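Local coordinates for protein exopolyphosphatase (Cytophaga hutchinsonii, PDB 3MDQ) that probably hydrolyses inorganic polyphosphate from its chain ends, releasing orthophosphate, at residues T80-R86 / V108-E114; G212-T216 / R269-V273. All coordinates share one frame; numbering follows the deposited sequence.

Interaction 1. Residues T80-R86 / V108-E114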
loop_
_atom_site.group_PDB
_atom_site.type_symbol
_atom_site.label_atom_id
_atom_site.label_comp_id
_atom_site.label_asym_id
_atom_site.label_seq_id
_atom_site.Cartn_x
_atom_site.Cartn_y
_atom_site.Cartn_z
ATOM N N THR A 80 10.761 6.646 4.696
ATOM C CA THR A 80 10.863 6.474 3.270
ATOM C C THR A 80 9.823 7.385 2.616
ATOM O O THR A 80 8.750 7.617 3.146
ATOM C CB THR A 80 10.616 5.022 2.831
ATOM O OG1 THR A 80 9.305 4.619 3.257
ATOM C CG2 THR A 80 11.679 4.063 3.412
ATOM N N GLY A 81 10.183 7.954 1.493
ATOM C CA GLY A 81 9.245 8.684 0.644
ATOM C C GLY A 81 9.060 7.894 -0.647
ATOM O O GLY A 81 10.041 7.510 -1.278
ATOM N N THR A 82 7.809 7.691 -1.060
ATOM C CA THR A 82 7.507 6.840 -2.228
ATOM C C THR A 82 6.784 7.658 -3.324
ATOM O O THR A 82 7.272 8.742 -3.657
ATOM C CB THR A 82 6.744 5.606 -1.803
ATOM O OG1 THR A 82 5.571 5.968 -1.035
ATOM C CG2 THR A 82 7.713 4.668 -0.990
ATOM N N SER A 83 5.723 7.143 -3.953
ATOM C CA SER A 83 5.209 7.730 -5.210
ATOM C C SER A 83 4.995 9.269 -5.173
ATOM O O SER A 83 5.469 9.982 -6.057
ATOM C CB SER A 83 3.887 7.068 -5.565
ATOM O OG SER A 83 3.385 7.600 -6.777
ATOM N N ALA A 84 4.210 9.772 -4.240
ATOM C CA ALA A 84 3.911 11.202 -4.252
ATOM C C ALA A 84 5.180 12.040 -4.009
ATOM O O ALA A 84 5.342 13.117 -4.560
ATOM C CB ALA A 84 2.849 11.568 -3.226
ATOM N N VAL A 85 6.085 11.533 -3.197
ATOM C CA VAL A 85 7.329 12.252 -2.903
ATOM C C VAL A 85 8.251 12.216 -4.114
ATOM O O VAL A 85 8.689 13.265 -4.643
ATOM C CB VAL A 85 8.022 11.680 -1.671
ATOM C CG1 VAL A 85 9.387 12.355 -1.438
ATOM C CG2 VAL A 85 7.145 11.805 -0.399
ATOM N N ARG A 86 8.515 11.047 -4.671
ATOM C CA ARG A 86 9.438 10.987 -5.801
ATOM C C ARG A 86 8.904 11.682 -7.082
ATOM O O ARG A 86 9.705 12.162 -7.890
ATOM C CB ARG A 86 9.886 9.545 -6.093
ATOM C CG ARG A 86 8.863 8.658 -6.638
ATOM C CD ARG A 86 9.394 7.199 -6.795
ATOM N NE ARG A 86 8.268 6.338 -7.063
ATOM C CZ ARG A 86 7.809 5.367 -6.282
ATOM N NH1 ARG A 86 8.423 5.018 -5.177
ATOM N NH2 ARG A 86 6.701 4.723 -6.633
ATOM N N VAL A 108 14.244 8.832 -0.214
ATOM C CA VAL A 108 13.384 8.694 -1.363
ATOM C C VAL A 108 13.765 7.392 -2.065
ATOM O O VAL A 108 14.934 7.169 -2.409
ATOM C CB VAL A 108 13.513 9.863 -2.321
ATOM C CG1 VAL A 108 12.614 9.625 -3.552
ATOM C CG2 VAL A 108 13.211 11.229 -1.580
ATOM N N ILE A 109 12.787 6.508 -2.209
ATOM C CA ILE A 109 13.050 5.221 -2.876
ATOM C C ILE A 109 12.257 5.132 -4.162
ATOM O O ILE A 109 11.076 5.572 -4.234
ATOM C CB ILE A 109 12.792 4.021 -1.954
ATOM C CG1 ILE A 109 11.353 3.996 -1.521
ATOM C CG2 ILE A 109 13.750 4.040 -0.688
ATOM C CD1 ILE A 109 10.911 2.641 -0.840
ATOM N N ASP A 110 12.898 4.564 -5.188
ATOM C CA ASP A 110 12.240 4.410 -6.459
ATOM C C ASP A 110 11.242 3.237 -6.423
ATOM O O ASP A 110 11.157 2.495 -5.423
ATOM C CB ASP A 110 13.227 4.328 -7.640
ATOM C CG ASP A 110 14.088 3.102 -7.661
ATOM O OD1 ASP A 110 13.798 2.035 -7.062
ATOM O OD2 ASP A 110 15.124 3.198 -8.377
ATOM N N GLY A 111 10.431 3.145 -7.452
ATOM C CA GLY A 111 9.364 2.139 -7.489
ATOM C C GLY A 111 9.889 0.695 -7.427
ATOM O O GLY A 111 9.290 -0.127 -6.709
ATOM N N ALA A 112 11.001 0.413 -8.106
ATOM C CA ALA A 112 11.587 -0.927 -8.108
ATOM C C ALA A 112 11.955 -1.304 -6.686
ATOM O O ALA A 112 11.670 -2.404 -6.212
ATOM C CB ALA A 112 12.836 -1.038 -9.066
ATOM N N ARG A 113 12.612 -0.383 -5.978
ATOM C CA ARG A 113 13.095 -0.700 -4.638
ATOM C C ARG A 113 11.941 -0.804 -3.681
ATOM O O ARG A 113 11.932 -1.663 -2.790
ATOM C CB ARG A 113 14.024 0.397 -4.146
ATOM C CG ARG A 113 14.682 0.124 -2.813
ATOM C CD ARG A 113 15.533 -1.103 -2.879
ATOM N NE ARG A 113 16.131 -1.431 -1.575
ATOM C CZ ARG A 113 16.351 -2.674 -1.169
ATOM N NH1 ARG A 113 15.987 -3.697 -1.901
ATOM N NH2 ARG A 113 16.884 -2.910 0.026
ATOM N N GLU A 114 10.937 0.054 -3.854
ATOM C CA GLU A 114 9.693 -0.029 -3.073
ATOM C C GLU A 114 9.051 -1.439 -3.218
ATOM O O GLU A 114 8.663 -2.068 -2.229
ATOM C CB GLU A 114 8.696 1.058 -3.522
ATOM C CG GLU A 114 7.430 1.107 -2.747
ATOM C CD GLU A 114 6.480 2.214 -3.208
ATOM O OE1 GLU A 114 6.779 2.874 -4.227
ATOM O OE2 GLU A 114 5.395 2.406 -2.565
HETATM O O HOH W 1 4.199 4.554 -3.526
#

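Interaction 2. Residues G212-T216 / R269-V273. With SO4 (sulfate ion), chain E; SO4 (sulfate ion), chain F.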
loop_
_atom_site.group_PDB
_atom_site.type_symbol
_atom_site.label_atom_id
_atom_site.label_comp_id
_atom_site.label_asym_id
_atom_site.label_seq_id
_atom_site.Cartn_x
_atom_site.Cartn_y
_atom_site.Cartn_z
ATOM N N GLY A 212 -3.755 -0.726 2.269
ATOM C CA GLY A 212 -5.021 -0.352 2.874
ATOM C C GLY A 212 -6.253 -0.918 2.213
ATOM O O GLY A 212 -7.205 -1.306 2.910
ATOM N N THR A 213 -6.293 -0.927 0.893
ATOM C CA THR A 213 -7.449 -1.463 0.177
ATOM C C THR A 213 -7.676 -2.921 0.565
ATOM O O THR A 213 -8.779 -3.334 0.919
ATOM C CB THR A 213 -7.326 -1.343 -1.330
ATOM O OG1 THR A 213 -7.316 0.051 -1.677
ATOM C CG2 THR A 213 -8.486 -2.009 -2.052
ATOM N N PHE A 214 -6.622 -3.719 0.509
ATOM C CA PHE A 214 -6.757 -5.120 0.861
ATOM C C PHE A 214 -7.096 -5.332 2.342
ATOM O O PHE A 214 -7.886 -6.209 2.664
ATOM C CB PHE A 214 -5.494 -5.872 0.441
ATOM C CG PHE A 214 -5.414 -6.160 -1.037
ATOM C CD1 PHE A 214 -6.146 -7.197 -1.595
ATOM C CD2 PHE A 214 -4.563 -5.422 -1.874
ATOM C CE1 PHE A 214 -6.074 -7.464 -2.936
ATOM C CE2 PHE A 214 -4.463 -5.699 -3.217
ATOM C CZ PHE A 214 -5.209 -6.717 -3.768
ATOM N N ASP A 215 -6.548 -4.517 3.234
ATOM C CA ASP A 215 -6.882 -4.610 4.659
ATOM C C ASP A 215 -8.360 -4.336 4.846
ATOM O O ASP A 215 -9.048 -5.046 5.584
ATOM C CB ASP A 215 -6.094 -3.602 5.511
ATOM C CG ASP A 215 -4.613 -3.878 5.568
ATOM O OD1 ASP A 215 -4.178 -4.993 5.273
ATOM O OD2 ASP A 215 -3.855 -2.932 5.967
ATOM N N THR A 216 -8.871 -3.313 4.139
ATOM C CA THR A 216 -10.304 -2.995 4.236
ATOM C C THR A 216 -11.198 -4.122 3.700
ATOM O O THR A 216 -12.245 -4.443 4.298
ATOM C CB THR A 216 -10.624 -1.628 3.589
ATOM O OG1 THR A 216 -10.086 -0.598 4.433
ATOM C CG2 THR A 216 -12.141 -1.396 3.444
ATOM N N ARG A 269 -9.445 6.580 1.156
ATOM C CA ARG A 269 -9.685 5.226 0.641
ATOM C C ARG A 269 -11.107 5.080 0.074
ATOM O O ARG A 269 -11.268 4.518 -1.003
ATOM C CB ARG A 269 -9.393 4.199 1.697
ATOM C CG ARG A 269 -9.301 2.744 1.138
ATOM C CD ARG A 269 -8.969 1.792 2.263
ATOM N NE ARG A 269 -7.733 2.233 2.873
ATOM C CZ ARG A 269 -7.390 2.072 4.141
ATOM N NH1 ARG A 269 -8.159 1.417 5.017
ATOM N NH2 ARG A 269 -6.233 2.561 4.540
ATOM N N ALA A 270 -12.114 5.614 0.739
ATOM C CA ALA A 270 -13.463 5.644 0.163
ATOM C C ALA A 270 -13.460 6.252 -1.231
ATOM O O ALA A 270 -14.158 5.761 -2.125
ATOM C CB ALA A 270 -14.429 6.408 1.071
ATOM N N ASP A 271 -12.674 7.296 -1.429
ATOM C CA ASP A 271 -12.629 7.942 -2.727
ATOM C C ASP A 271 -12.084 7.061 -3.849
ATOM O O ASP A 271 -12.582 7.140 -4.981
ATOM C CB ASP A 271 -11.800 9.200 -2.689
ATOM C CG ASP A 271 -12.391 10.285 -1.819
ATOM O OD1 ASP A 271 -13.608 10.249 -1.547
ATOM O OD2 ASP A 271 -11.586 11.170 -1.409
HETATM N N MSE A 272 -11.075 6.240 -3.554
HETATM C CA MSE A 272 -10.400 5.466 -4.597
HETATM C C MSE A 272 -10.713 3.964 -4.618
HETATM O O MSE A 272 -10.298 3.269 -5.557
HETATM C CB MSE A 272 -8.890 5.637 -4.465
HETATM C CG MSE A 272 -8.348 5.147 -3.174
HETATM SE SE MSE A 272 -6.432 5.039 -3.380
HETATM C CE MSE A 272 -6.300 3.120 -3.788
ATOM N N VAL A 273 -11.434 3.453 -3.617
ATOM C CA VAL A 273 -11.579 2.001 -3.462
ATOM C C VAL A 273 -12.286 1.317 -4.625
ATOM O O VAL A 273 -11.995 0.152 -4.890
ATOM C CB VAL A 273 -12.175 1.633 -2.084
ATOM C CG1 VAL A 273 -13.660 1.933 -2.021
ATOM C CG2 VAL A 273 -11.860 0.177 -1.729
HETATM S S SO4 E . -4.858 4.213 1.558
HETATM O O1 SO4 E . -5.875 5.257 1.204
HETATM O O2 SO4 E . -3.652 4.217 0.772
HETATM O O3 SO4 E . -5.484 2.880 1.280
HETATM O O4 SO4 E . -4.472 4.268 2.978
HETATM S S SO4 F . -4.561 0.344 7.150
HETATM O O1 SO4 F . -5.590 1.388 7.200
HETATM O O2 SO4 F . -3.508 0.773 6.236
HETATM O O3 SO4 F . -5.184 -0.886 6.670
HETATM O O4 SO4 F . -3.994 0.136 8.486
#

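Interaction 1. Residues T80-R86 / V108-E114
At the edge of the first sheet of this actin-like fold, strand 76-81 pairs in parallel with the outermost strand 106-108, and Gly81 meets Val108 in the bridge. Ile109 N donates to Gly81 O at 3.1 Å, nearly straight with 169° at the hydrogen, while Val108 CA adds a CA-H...O contact to the same oxygen. Beyond the bridge both segments turn into helices, 83-87 and 111-125, and side chains take over. Val85 CG1 rests on Val108 CG2, and Arg86 CB lies 3.7 Å from Val108 CG1.

Arg86 reaches across to the segment 108-114. Its CG stands between the backbone N and carbonyl carbon (chi1 70°), and the chain, extended from CG to NE, carries the guanidinium to Glu114. Arg86 NH1 and NH2 approach end-on and both grip the single atom Glu114 OE1, at 2.9 and 3.0 Å; OE1 lies in the guanidinium plane, although the carboxylate is turned 61° from it. Arg86 NH1 also donates to Ile109 O at 2.9 Å. The guanidinium is sandwiched between backbone atoms, which restricts its tilt: Ser83 N sits over its centre on one face, and Gly111 N lies over the opposite face, toward its rim.

In the sheet, of strand order 3-2-1-4-5, these turns follow strands 76-81 and 106-108; a sulfate, probably from the crystallisation liquor and weakly bonded by Thr82 OG1, is consistent with a nearby anion pocket. Thr82 CG2 packs 3.5 Å from Glu114 CD, with the two side chains about perpendicular. A water accepts from Ser83 N and donates to Glu114 OE2, and Glu160 is a second salt-bridge partner of Arg86, through NH2.

Interaction 2. Residues G212-T216 / R269-V273
The side chains of Thr216 and Arg269 run antiparallel past one another, which brings Arg269 NH1 to Thr216 OG1 at 2.8 Å. The hydroxyl accepts this bond from 21° outside the guanidinium plane. Arg269 leaves its helix with CG anti to the backbone N (chi1 -166°) and bends at chi3, laying the guanidinium over the first turn of helix 212-225; Gly212 O is 3.3 Å above one face, toward the rim.

The guanidinium edge serves two sulfates. Arg269 NE donates to O3 of the chain E sulfate at 2.8 Å and Arg269 NH2 to its O4 at 2.9 Å; Arg269 NH2 also reaches O1 of the chain F ion at 3.0 Å. Although these ions probably came from the crystallisation liquor, their placement is consistent with a pocket for phosphate groups. Asn14 and Thr15 hydrogen-bond to one bound sulfate and Lys35 to another.

A separate apolar contact joins Thr213 CG2 and Val273 CG2, 4.0 Å apart.

The short helical segments cross almost at right angles (91°) with axes 11.0 Å apart; Phe214 packs on strands 133-138 and 291-295, while Val273 touches Arg259 of helix 256-260.

In the fold
Both contacts are largely buried, though their arginines, Arg86 and Arg269, stay partly exposed. They lie on opposite sides of the chain's centre, their own centres about 20 Å apart, and share no helix or strand. Interaction 1 belongs to the five-stranded sheet and the helices that follow two of its strands; interaction 2 joins a helix following a strand of the six-stranded sheet to helix 267-286. Each turns on its arginine, but the partners differ: in interaction 1 a protein carboxylate and a backbone carbonyl engage the guanidinium, whereas in interaction 2 a threonine hydroxyl and bound anions do. A parallel strand bridge is part of the first, while the second has no strand pairing.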